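Local coordinates for protein flagellin B1 (Methanocaldococcus jannaschii DSM 2661, PDB 5YA6) that probably serves as a filament subunit of the archaellum, the archaeal motility organelle, and binds a calcium ion in its beta-rich globular domain, at residues L26-T37 with G115-N125; V62-L73 with L89-I100. One frame throughout, in Å; residues are numbered along the deposited sequence.

Contact 1 of 2, residues L26-T37 with G115-N125; sequences LGGIDKLAIYIT and GDIAVLLVNAN. With CA (calcium ion), chain D.
Val119 and Tyr35 are partners in a non-hydrogen-bonded pair of antiparallel strands, and their side chains run side by side in the same direction. Followed outward, Val119 CB lies 3.9 Å from Tyr35 CE2, near the rim of the ring. Its CG2, placed opposite the backbone N by the first torsion while CG1 takes the position between N and the carbonyl carbon (chi1 62°), then sits over the ring, 3.7 Å from the Tyr35 centroid and 8° off its normal, an almost axial CH-pi contact. The same methyl leans on Ala33, with Val119 CG2 3.6 Å from Ala33 CB. Ile117 CG2 comes to the edge of the ring, and His174, in the run of histidines that ends the chain and is probably a purification tag, stacks on it.

On the face of the sheet opposite Tyr35 and Val119, Ile34 CB lies 4.1 Å from Leu120 CB. Ile36 CG1 rests against Leu120 CG. Reciprocal backbone bonds join Leu32 to Val122, Ile34 to Leu120 and Ile36 to Ala118. Past the last of these pairs, Thr37 OG1 donates to Asp116 O at 2.6 Å, tying down the residue whose carboxylate grips calcium through OD1 and OD2, each 2.4 Å from the ion. Asp102, Asp104, Ser106 and Asn113 complete the protein ligands. The arrangement is an antiparallel strand pair at the core of a flagellin beta domain, running directly into its metal-binding site.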
loop_
_atom_site.group_PDB
_atom_site.type_symbol
_atom_site.label_atom_id
_atom_site.label_comp_id
_atom_site.label_asym_id
_atom_site.label_seq_id
_atom_site.Cartn_x
_atom_site.Cartn_y
_atom_site.Cartn_z
ATOM N N LEU B 26 -4.494 23.581 9.121
ATOM C CA LEU B 26 -3.903 22.387 9.684
ATOM C C LEU B 26 -2.636 21.958 8.952
ATOM O O LEU B 26 -1.998 20.987 9.349
ATOM C CB LEU B 26 -4.938 21.260 9.638
ATOM C CG LEU B 26 -6.127 21.350 10.631
ATOM C CD1 LEU B 26 -7.095 20.200 10.360
ATOM C CD2 LEU B 26 -5.617 21.363 12.038
ATOM N N GLY B 27 -2.342 22.642 7.859
ATOM C CA GLY B 27 -1.075 22.489 7.112
ATOM C C GLY B 27 -0.999 21.278 6.213
ATOM O O GLY B 27 0.115 20.759 5.966
ATOM N N GLY B 28 -2.154 20.786 5.800
ATOM C CA GLY B 28 -2.195 19.530 5.068
ATOM C C GLY B 28 -3.546 18.978 4.732
ATOM O O GLY B 28 -4.589 19.609 4.990
ATOM N N ILE B 29 -3.527 17.748 4.211
ATOM C CA ILE B 29 -4.752 17.062 3.905
ATOM C C ILE B 29 -5.366 16.414 5.156
ATOM O O ILE B 29 -4.725 15.549 5.774
ATOM C CB ILE B 29 -4.550 16.068 2.736
ATOM C CG1 ILE B 29 -4.283 16.912 1.471
ATOM C CG2 ILE B 29 -5.723 15.093 2.605
ATOM C CD1 ILE B 29 -3.943 16.091 0.289
ATOM N N ASP B 30 -6.547 16.871 5.547
ATOM C CA ASP B 30 -7.143 16.368 6.774
ATOM C C ASP B 30 -8.181 15.279 6.521
ATOM O O ASP B 30 -8.553 14.588 7.433
ATOM C CB ASP B 30 -7.741 17.518 7.597
ATOM C CG ASP B 30 -8.912 18.182 6.894
ATOM O OD1 ASP B 30 -8.720 18.594 5.763
ATOM O OD2 ASP B 30 -10.041 18.278 7.446
ATOM N N LYS B 31 -8.695 15.164 5.294
ATOM C CA LYS B 31 -9.735 14.232 4.969
ATOM C C LYS B 31 -9.494 13.631 3.592
ATOM O O LYS B 31 -8.920 14.337 2.668
ATOM C CB LYS B 31 -11.122 14.871 4.987
ATOM C CG LYS B 31 -11.657 15.315 6.336
ATOM C CD LYS B 31 -13.016 15.988 6.124
ATOM C CE LYS B 31 -13.739 16.092 7.407
ATOM N NZ LYS B 31 -15.054 16.797 7.205
ATOM N N LEU B 32 -9.878 12.360 3.448
ATOM C CA LEU B 32 -9.733 11.591 2.174
ATOM C C LEU B 32 -11.107 11.110 1.752
ATOM O O LEU B 32 -11.927 10.739 2.588
ATOM C CB LEU B 32 -8.802 10.378 2.290
ATOM C CG LEU B 32 -7.368 10.688 2.687
ATOM C CD1 LEU B 32 -6.651 9.431 3.051
ATOM C CD2 LEU B 32 -6.655 11.444 1.572
ATOM N N ALA B 33 -11.317 11.007 0.456
ATOM C CA ALA B 33 -12.513 10.423 -0.114
ATOM C C ALA B 33 -12.043 9.398 -1.149
ATOM O O ALA B 33 -11.441 9.770 -2.210
ATOM C CB ALA B 33 -13.392 11.504 -0.746
ATOM N N ILE B 34 -12.289 8.099 -0.849
ATOM C CA ILE B 34 -11.781 7.015 -1.702
ATOM C C ILE B 34 -12.929 6.432 -2.478
ATOM O O ILE B 34 -13.875 5.839 -1.887
ATOM C CB ILE B 34 -11.088 5.926 -0.851
ATOM C CG1 ILE B 34 -9.964 6.571 -0.037
ATOM C CG2 ILE B 34 -10.675 4.748 -1.698
ATOM C CD1 ILE B 34 -9.493 5.691 1.126
ATOM N N TYR B 35 -12.908 6.606 -3.784
ATOM C CA TYR B 35 -14.036 6.174 -4.629
ATOM C C TYR B 35 -13.820 4.762 -5.143
ATOM O O TYR B 35 -12.731 4.397 -5.562
ATOM C CB TYR B 35 -14.270 7.091 -5.805
ATOM C CG TYR B 35 -14.664 8.510 -5.361
ATOM C CD1 TYR B 35 -13.742 9.441 -4.936
ATOM C CD2 TYR B 35 -15.986 8.928 -5.438
ATOM C CE1 TYR B 35 -14.105 10.714 -4.527
ATOM C CE2 TYR B 35 -16.366 10.207 -5.028
ATOM C CZ TYR B 35 -15.427 11.107 -4.606
ATOM O OH TYR B 35 -15.843 12.369 -4.177
ATOM N N ILE B 36 -14.881 3.974 -4.963
ATOM C CA ILE B 36 -14.914 2.515 -5.156
ATOM C C ILE B 36 -16.085 2.094 -6.080
ATOM O O ILE B 36 -17.174 2.631 -5.962
ATOM C CB ILE B 36 -15.117 1.829 -3.797
ATOM C CG1 ILE B 36 -13.941 2.163 -2.843
ATOM C CG2 ILE B 36 -15.366 0.349 -3.973
ATOM C CD1 ILE B 36 -12.610 1.561 -3.279
ATOM N N THR B 37 -15.855 1.139 -6.968
ATOM C CA THR B 37 -16.885 0.533 -7.788
ATOM C C THR B 37 -16.538 -0.950 -7.948
ATOM O O THR B 37 -15.366 -1.313 -7.895
ATOM C CB THR B 37 -17.042 1.227 -9.167
ATOM O OG1 THR B 37 -18.289 0.860 -9.802
ATOM C CG2 THR B 37 -15.919 0.864 -10.089
ATOM N N GLY B 115 -22.681 -1.439 -11.268
ATOM C CA GLY B 115 -22.863 -0.050 -11.605
ATOM C C GLY B 115 -22.673 0.931 -10.441
ATOM O O GLY B 115 -22.594 2.152 -10.666
ATOM N N ASP B 116 -22.632 0.437 -9.218
ATOM C CA ASP B 116 -22.643 1.310 -8.045
ATOM C C ASP B 116 -21.342 2.040 -7.899
ATOM O O ASP B 116 -20.300 1.489 -8.253
ATOM C CB ASP B 116 -22.886 0.550 -6.739
ATOM C CG ASP B 116 -24.314 0.034 -6.563
ATOM O OD1 ASP B 116 -25.236 0.329 -7.389
ATOM O OD2 ASP B 116 -24.492 -0.657 -5.553
ATOM N N ILE B 117 -21.404 3.237 -7.319
ATOM C CA ILE B 117 -20.205 3.946 -6.892
ATOM C C ILE B 117 -20.428 4.327 -5.434
ATOM O O ILE B 117 -21.445 4.933 -5.081
ATOM C CB ILE B 117 -19.845 5.202 -7.735
ATOM C CG1 ILE B 117 -19.716 4.821 -9.201
ATOM C CG2 ILE B 117 -18.555 5.867 -7.220
ATOM C CD1 ILE B 117 -19.603 6.066 -10.100
ATOM N N ALA B 118 -19.439 4.009 -4.599
ATOM C CA ALA B 118 -19.446 4.423 -3.225
ATOM C C ALA B 118 -18.209 5.261 -2.962
ATOM O O ALA B 118 -17.212 5.129 -3.658
ATOM C CB ALA B 118 -19.463 3.249 -2.278
ATOM N N VAL B 119 -18.242 6.085 -1.918
ATOM C CA VAL B 119 -17.034 6.804 -1.497
ATOM C C VAL B 119 -16.758 6.450 -0.054
ATOM O O VAL B 119 -17.688 6.317 0.763
ATOM C CB VAL B 119 -17.182 8.332 -1.750
ATOM C CG1 VAL B 119 -18.329 8.916 -0.930
ATOM C CG2 VAL B 119 -15.882 9.048 -1.471
ATOM N N LEU B 120 -15.490 6.222 0.314
ATOM C CA LEU B 120 -15.111 5.963 1.707
ATOM C C LEU B 120 -14.636 7.293 2.203
ATOM O O LEU B 120 -13.650 7.837 1.723
ATOM C CB LEU B 120 -14.005 4.896 1.792
ATOM C CG LEU B 120 -14.275 3.653 0.940
ATOM C CD1 LEU B 120 -13.088 2.705 1.152
ATOM C CD2 LEU B 120 -15.588 2.938 1.287
ATOM N N LEU B 121 -15.311 7.786 3.218
ATOM C CA LEU B 121 -14.956 9.025 3.863
ATOM C C LEU B 121 -14.044 8.704 5.072
ATOM O O LEU B 121 -14.425 8.027 6.030
ATOM C CB LEU B 121 -16.272 9.756 4.284
ATOM C CG LEU B 121 -17.315 9.980 3.178
ATOM C CD1 LEU B 121 -18.581 10.562 3.830
ATOM C CD2 LEU B 121 -16.770 10.834 2.043
ATOM N N VAL B 122 -12.836 9.267 5.039
ATOM C CA VAL B 122 -11.799 9.047 6.053
ATOM C C VAL B 122 -11.291 10.367 6.634
ATOM O O VAL B 122 -10.956 11.274 5.865
ATOM C CB VAL B 122 -10.593 8.252 5.449
ATOM C CG1 VAL B 122 -9.493 8.021 6.493
ATOM C CG2 VAL B 122 -11.089 6.921 4.910
ATOM N N ASN B 123 -11.317 10.516 7.971
ATOM C CA ASN B 123 -10.738 11.671 8.586
ATOM C C ASN B 123 -9.317 11.375 8.849
ATOM O O ASN B 123 -8.952 10.697 9.835
ATOM C CB ASN B 123 -11.399 12.113 9.903
ATOM C CG ASN B 123 -10.898 13.501 10.306
ATOM O OD1 ASN B 123 -9.731 13.686 10.535
ATOM N ND2 ASN B 123 -11.777 14.503 10.276
ATOM N N ALA B 124 -8.469 11.786 7.913
ATOM C CA ALA B 124 -7.025 11.510 8.048
ATOM C C ALA B 124 -6.395 12.164 9.255
ATOM O O ALA B 124 -5.487 11.593 9.844
ATOM C CB ALA B 124 -6.298 11.981 6.793
ATOM N N ASN B 125 -6.853 13.375 9.621
ATOM C CA ASN B 125 -6.389 14.057 10.804
ATOM C C ASN B 125 -6.607 13.180 12.050
ATOM O O ASN B 125 -5.724 13.069 12.903
ATOM C CB ASN B 125 -7.110 15.418 10.890
ATOM C CG ASN B 125 -6.596 16.311 11.948
ATOM O OD1 ASN B 125 -5.408 16.616 12.033
ATOM N ND2 ASN B 125 -7.514 16.794 12.789
HETATM CA CA CA D . -26.801 -0.986 -6.170
HETATM O O HOH W 1 -27.817 -0.734 -8.383
#

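Contact 2 of 2, residues V62-L73 with L89-I100; sequences VLNYSTVTTATL and LADSSSYVVGVI
Tyr95 lies beneath the backbone of Tyr65, whose CA stands over one face of its ring, 3.9 Å from the Tyr95 centroid, in a CH-pi contact displaced toward the rim. The ring gets there because CG occupies the position between backbone N and carbonyl carbon (chi1 59°). Tyr95 OH then comes in at the edge of the Tyr65 ring, near its plane, and bonds outward to the carbonyl of Ala50. Cut back to an alanine, this position would probably leave a gap under Tyr65 CA and the Ala50 carbonyl without its hydroxyl partner. Farther along this face, Val97 CG2 reaches Tyr65 CE2 at 3.7 Å, and Val68 CG2 packs on Val99 CG2 at 3.9 Å. On the other face of the pair, Leu89 CD1 touches Thr67 CG2 at 3.5 Å.

Behind these side chains, strands 62-69 and 94-99 run parallel, an unusual direction in a sheet whose other neighbours are antiparallel; their short axes diverge by 42°. Val97 gives its N to Thr67 O at 2.8 Å and takes Thr69 N on its own O, so one residue of 94-99 bonds to both sides of Val68.

Beyond the strand, a type I turn from Thr70 to Leu73 brings Thr72 OG1 back to Val99 O at 2.7 Å, approaching from above the carbonyl plane. An ST turn, Ala71 N to Thr69 OG1, helps shape this bend. Where the pair begins, Asn64 N bonds to Ser93 O, and nearby Asp91 OD1 forms an Asx turn with Ser93 N and also accepts from Ser94 OG at 2.6 Å, the two donors lying on opposite faces of the carboxylate plane.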
loop_
_atom_site.group_PDB
_atom_site.type_symbol
_atom_site.label_atom_id
_atom_site.label_comp_id
_atom_site.label_asym_id
_atom_site.label_seq_id
_atom_site.Cartn_x
_atom_site.Cartn_y
_atom_site.Cartn_z
ATOM N N VAL B 62 -5.966 0.045 10.444
ATOM C CA VAL B 62 -7.072 -0.736 9.947
ATOM C C VAL B 62 -8.346 -0.009 10.381
ATOM O O VAL B 62 -8.510 0.335 11.566
ATOM C CB VAL B 62 -7.124 -2.180 10.511
ATOM C CG1 VAL B 62 -8.149 -3.023 9.795
ATOM C CG2 VAL B 62 -5.744 -2.825 10.375
ATOM N N LEU B 63 -9.175 0.338 9.409
ATOM C CA LEU B 63 -10.430 1.047 9.656
ATOM C C LEU B 63 -11.597 0.198 9.297
ATOM O O LEU B 63 -11.656 -0.492 8.255
ATOM C CB LEU B 63 -10.522 2.342 8.833
ATOM C CG LEU B 63 -9.597 3.499 9.078
ATOM C CD1 LEU B 63 -8.212 3.232 8.623
ATOM C CD2 LEU B 63 -10.072 4.735 8.329
ATOM N N ASN B 64 -12.629 0.289 10.140
ATOM C CA ASN B 64 -13.835 -0.490 9.975
ATOM C C ASN B 64 -15.060 0.326 9.578
ATOM O O ASN B 64 -15.026 1.575 9.689
ATOM C CB ASN B 64 -14.133 -1.243 11.290
ATOM C CG ASN B 64 -13.009 -2.217 11.622
ATOM O OD1 ASN B 64 -12.854 -3.239 10.961
ATOM N ND2 ASN B 64 -12.209 -1.878 12.609
ATOM N N TYR B 65 -16.096 -0.346 9.105
ATOM C CA TYR B 65 -17.294 0.286 8.571
ATOM C C TYR B 65 -18.084 0.944 9.723
ATOM O O TYR B 65 -18.566 0.242 10.599
ATOM C CB TYR B 65 -18.097 -0.784 7.859
ATOM C CG TYR B 65 -19.396 -0.448 7.168
ATOM C CD1 TYR B 65 -20.568 -0.164 7.897
ATOM C CD2 TYR B 65 -19.496 -0.479 5.804
ATOM C CE1 TYR B 65 -21.736 0.101 7.254
ATOM C CE2 TYR B 65 -20.693 -0.283 5.142
ATOM C CZ TYR B 65 -21.848 0.025 5.875
ATOM O OH TYR B 65 -23.005 0.186 5.189
ATOM N N SER B 66 -18.283 2.254 9.655
ATOM C CA SER B 66 -19.108 2.917 10.687
ATOM C C SER B 66 -20.549 2.940 10.303
ATOM O O SER B 66 -21.415 2.452 11.075
ATOM C CB SER B 66 -18.622 4.349 10.878
ATOM O OG SER B 66 -19.399 4.974 11.886
ATOM N N THR B 67 -20.875 3.547 9.170
ATOM C CA THR B 67 -22.247 3.617 8.657
ATOM C C THR B 67 -22.253 4.017 7.159
ATOM O O THR B 67 -21.138 4.224 6.542
ATOM C CB THR B 67 -23.132 4.569 9.502
ATOM O OG1 THR B 67 -24.496 4.410 9.108
ATOM C CG2 THR B 67 -22.653 6.047 9.290
ATOM N N VAL B 68 -23.422 4.187 6.567
ATOM C CA VAL B 68 -23.599 4.604 5.203
ATOM C C VAL B 68 -24.558 5.821 5.167
ATOM O O VAL B 68 -25.467 5.925 6.022
ATOM C CB VAL B 68 -24.102 3.441 4.293
ATOM C CG1 VAL B 68 -25.369 2.793 4.849
ATOM C CG2 VAL B 68 -24.339 3.896 2.862
ATOM N N THR B 69 -24.343 6.710 4.218
ATOM C CA THR B 69 -25.196 7.928 4.060
ATOM C C THR B 69 -25.455 8.182 2.609
ATOM O O THR B 69 -24.602 7.960 1.739
ATOM C CB THR B 69 -24.577 9.190 4.663
ATOM O OG1 THR B 69 -25.447 10.313 4.388
ATOM C CG2 THR B 69 -23.175 9.494 4.079
ATOM N N THR B 70 -26.694 8.637 2.298
ATOM C CA THR B 70 -27.026 9.034 0.964
ATOM C C THR B 70 -26.933 10.573 0.777
ATOM O O THR B 70 -27.187 11.063 -0.281
ATOM C CB THR B 70 -28.458 8.696 0.666
ATOM O OG1 THR B 70 -29.220 9.113 1.806
ATOM C CG2 THR B 70 -28.685 7.129 0.463
ATOM N N ALA B 71 -26.487 11.255 1.791
ATOM C CA ALA B 71 -26.260 12.715 1.712
ATOM C C ALA B 71 -25.224 13.159 0.674
ATOM O O ALA B 71 -25.214 14.333 0.264
ATOM C CB ALA B 71 -25.855 13.236 3.095
ATOM N N THR B 72 -24.262 12.275 0.324
ATOM C CA THR B 72 -23.301 12.533 -0.715
ATOM C C THR B 72 -23.850 12.450 -2.125
ATOM O O THR B 72 -23.145 12.777 -3.119
ATOM C CB THR B 72 -22.145 11.481 -0.548
ATOM O OG1 THR B 72 -22.717 10.134 -0.424
ATOM C CG2 THR B 72 -21.340 11.744 0.737
ATOM N N LEU B 73 -25.068 11.927 -2.271
ATOM C CA LEU B 73 -25.605 11.651 -3.597
ATOM C C LEU B 73 -25.869 12.957 -4.385
ATOM O O LEU B 73 -26.576 13.845 -3.888
ATOM C CB LEU B 73 -26.879 10.810 -3.429
ATOM C CG LEU B 73 -27.499 10.185 -4.655
ATOM C CD1 LEU B 73 -26.505 9.304 -5.372
ATOM C CD2 LEU B 73 -28.703 9.355 -4.215
ATOM N N LEU B 89 -18.787 10.696 12.439
ATOM C CA LEU B 89 -18.471 9.285 12.717
ATOM C C LEU B 89 -17.172 8.778 12.051
ATOM O O LEU B 89 -16.730 7.645 12.320
ATOM C CB LEU B 89 -19.635 8.396 12.329
ATOM C CG LEU B 89 -21.016 8.709 12.917
ATOM C CD1 LEU B 89 -22.139 7.986 12.218
ATOM C CD2 LEU B 89 -21.036 8.527 14.403
ATOM N N ALA B 90 -16.533 9.597 11.240
ATOM C CA ALA B 90 -15.223 9.204 10.680
ATOM C C ALA B 90 -14.183 9.571 11.690
ATOM O O ALA B 90 -13.733 10.707 11.781
ATOM C CB ALA B 90 -15.006 9.911 9.354
ATOM N N ASP B 91 -13.749 8.576 12.451
ATOM C CA ASP B 91 -12.849 8.811 13.554
ATOM C C ASP B 91 -11.497 8.094 13.329
ATOM O O ASP B 91 -11.130 7.749 12.198
ATOM C CB ASP B 91 -13.526 8.428 14.864
ATOM C CG ASP B 91 -13.828 6.970 14.970
ATOM O OD1 ASP B 91 -13.392 6.155 14.132
ATOM O OD2 ASP B 91 -14.525 6.577 15.936
ATOM N N SER B 92 -10.725 7.899 14.384
ATOM C CA SER B 92 -9.398 7.322 14.210
ATOM C C SER B 92 -9.404 5.870 13.709
ATOM O O SER B 92 -8.394 5.395 13.202
ATOM C CB SER B 92 -8.631 7.405 15.523
ATOM O OG SER B 92 -9.226 6.594 16.518
ATOM N N SER B 93 -10.517 5.150 13.824
ATOM C CA SER B 93 -10.531 3.769 13.436
ATOM C C SER B 93 -11.708 3.374 12.561
ATOM O O SER B 93 -11.982 2.211 12.417
ATOM C CB SER B 93 -10.496 2.884 14.696
ATOM O OG SER B 93 -11.710 3.018 15.349
ATOM N N SER B 94 -12.389 4.348 11.931
ATOM C CA SER B 94 -13.616 4.018 11.207
ATOM C C SER B 94 -13.745 4.848 9.949
ATOM O O SER B 94 -13.273 5.996 9.954
ATOM C CB SER B 94 -14.857 4.373 12.079
ATOM O OG SER B 94 -14.647 3.998 13.422
ATOM N N TYR B 95 -14.340 4.281 8.893
ATOM C CA TYR B 95 -14.691 5.033 7.668
ATOM C C TYR B 95 -16.216 5.105 7.553
ATOM O O TYR B 95 -16.938 4.222 8.047
ATOM C CB TYR B 95 -14.074 4.440 6.324
ATOM C CG TYR B 95 -14.489 3.024 6.038
ATOM C CD1 TYR B 95 -13.781 1.966 6.554
ATOM C CD2 TYR B 95 -15.628 2.744 5.306
ATOM C CE1 TYR B 95 -14.177 0.666 6.342
ATOM C CE2 TYR B 95 -16.045 1.464 5.075
ATOM C CZ TYR B 95 -15.326 0.408 5.615
ATOM O OH TYR B 95 -15.816 -0.872 5.413
ATOM N N VAL B 96 -16.710 6.126 6.868
ATOM C CA VAL B 96 -18.120 6.213 6.522
ATOM C C VAL B 96 -18.326 5.969 5.039
ATOM O O VAL B 96 -17.558 6.498 4.208
ATOM C CB VAL B 96 -18.645 7.614 6.964
ATOM C CG1 VAL B 96 -20.059 7.860 6.457
ATOM C CG2 VAL B 96 -18.460 7.759 8.470
ATOM N N VAL B 97 -19.343 5.231 4.668
ATOM C CA VAL B 97 -19.595 5.054 3.256
ATOM C C VAL B 97 -20.604 6.073 2.754
ATOM O O VAL B 97 -21.690 6.211 3.328
ATOM C CB VAL B 97 -20.116 3.637 2.945
ATOM C CG1 VAL B 97 -20.445 3.459 1.475
ATOM C CG2 VAL B 97 -19.089 2.576 3.421
ATOM N N GLY B 98 -20.256 6.789 1.704
ATOM C CA GLY B 98 -21.217 7.712 1.009
ATOM C C GLY B 98 -21.682 7.051 -0.246
ATOM O O GLY B 98 -20.878 6.537 -1.051
ATOM N N VAL B 99 -22.996 7.163 -0.509
ATOM C CA VAL B 99 -23.544 6.744 -1.761
ATOM C C VAL B 99 -23.266 7.775 -2.881
ATOM O O VAL B 99 -23.565 8.978 -2.726
ATOM C CB VAL B 99 -25.060 6.475 -1.631
ATOM C CG1 VAL B 99 -25.673 6.101 -2.983
ATOM C CG2 VAL B 99 -25.317 5.471 -0.518
ATOM N N ILE B 100 -22.688 7.351 -3.998
ATOM C CA ILE B 100 -22.443 8.216 -5.160
ATOM C C ILE B 100 -23.377 7.850 -6.309
ATOM O O ILE B 100 -23.953 8.733 -6.996
ATOM C CB ILE B 100 -20.945 8.176 -5.604
ATOM C CG1 ILE B 100 -20.064 8.676 -4.437
ATOM C CG2 ILE B 100 -20.725 9.030 -6.840
ATOM C CD1 ILE B 100 -20.275 10.107 -3.928
HETATM O O HOH W 2 -17.309 6.108 14.429
#

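Overall arrangement
The two contacts are neighbouring parts of one mixed sheet, their centres about 9 Å apart. Strand 94-99 of contact 2 lies beside strand 117-123 of contact 1, giving the order 59-69, 94-99, 117-123, 28-38 across the sheet. Probable backbone hydrogen bonds sew the seam, with Leu121 N 2.8 Å from Val96 O and Gly98 N the same distance from Val119 O. Along the chain, 62-73 and 89-100 are nested between 26-37 and 115-125, so contact 1 closes the larger loop. The principle illustrated is that strands distant in sequence become adjacent in space, here making a continuous core, with the calcium site at the start of strand 117-123, which lies inside the sheet.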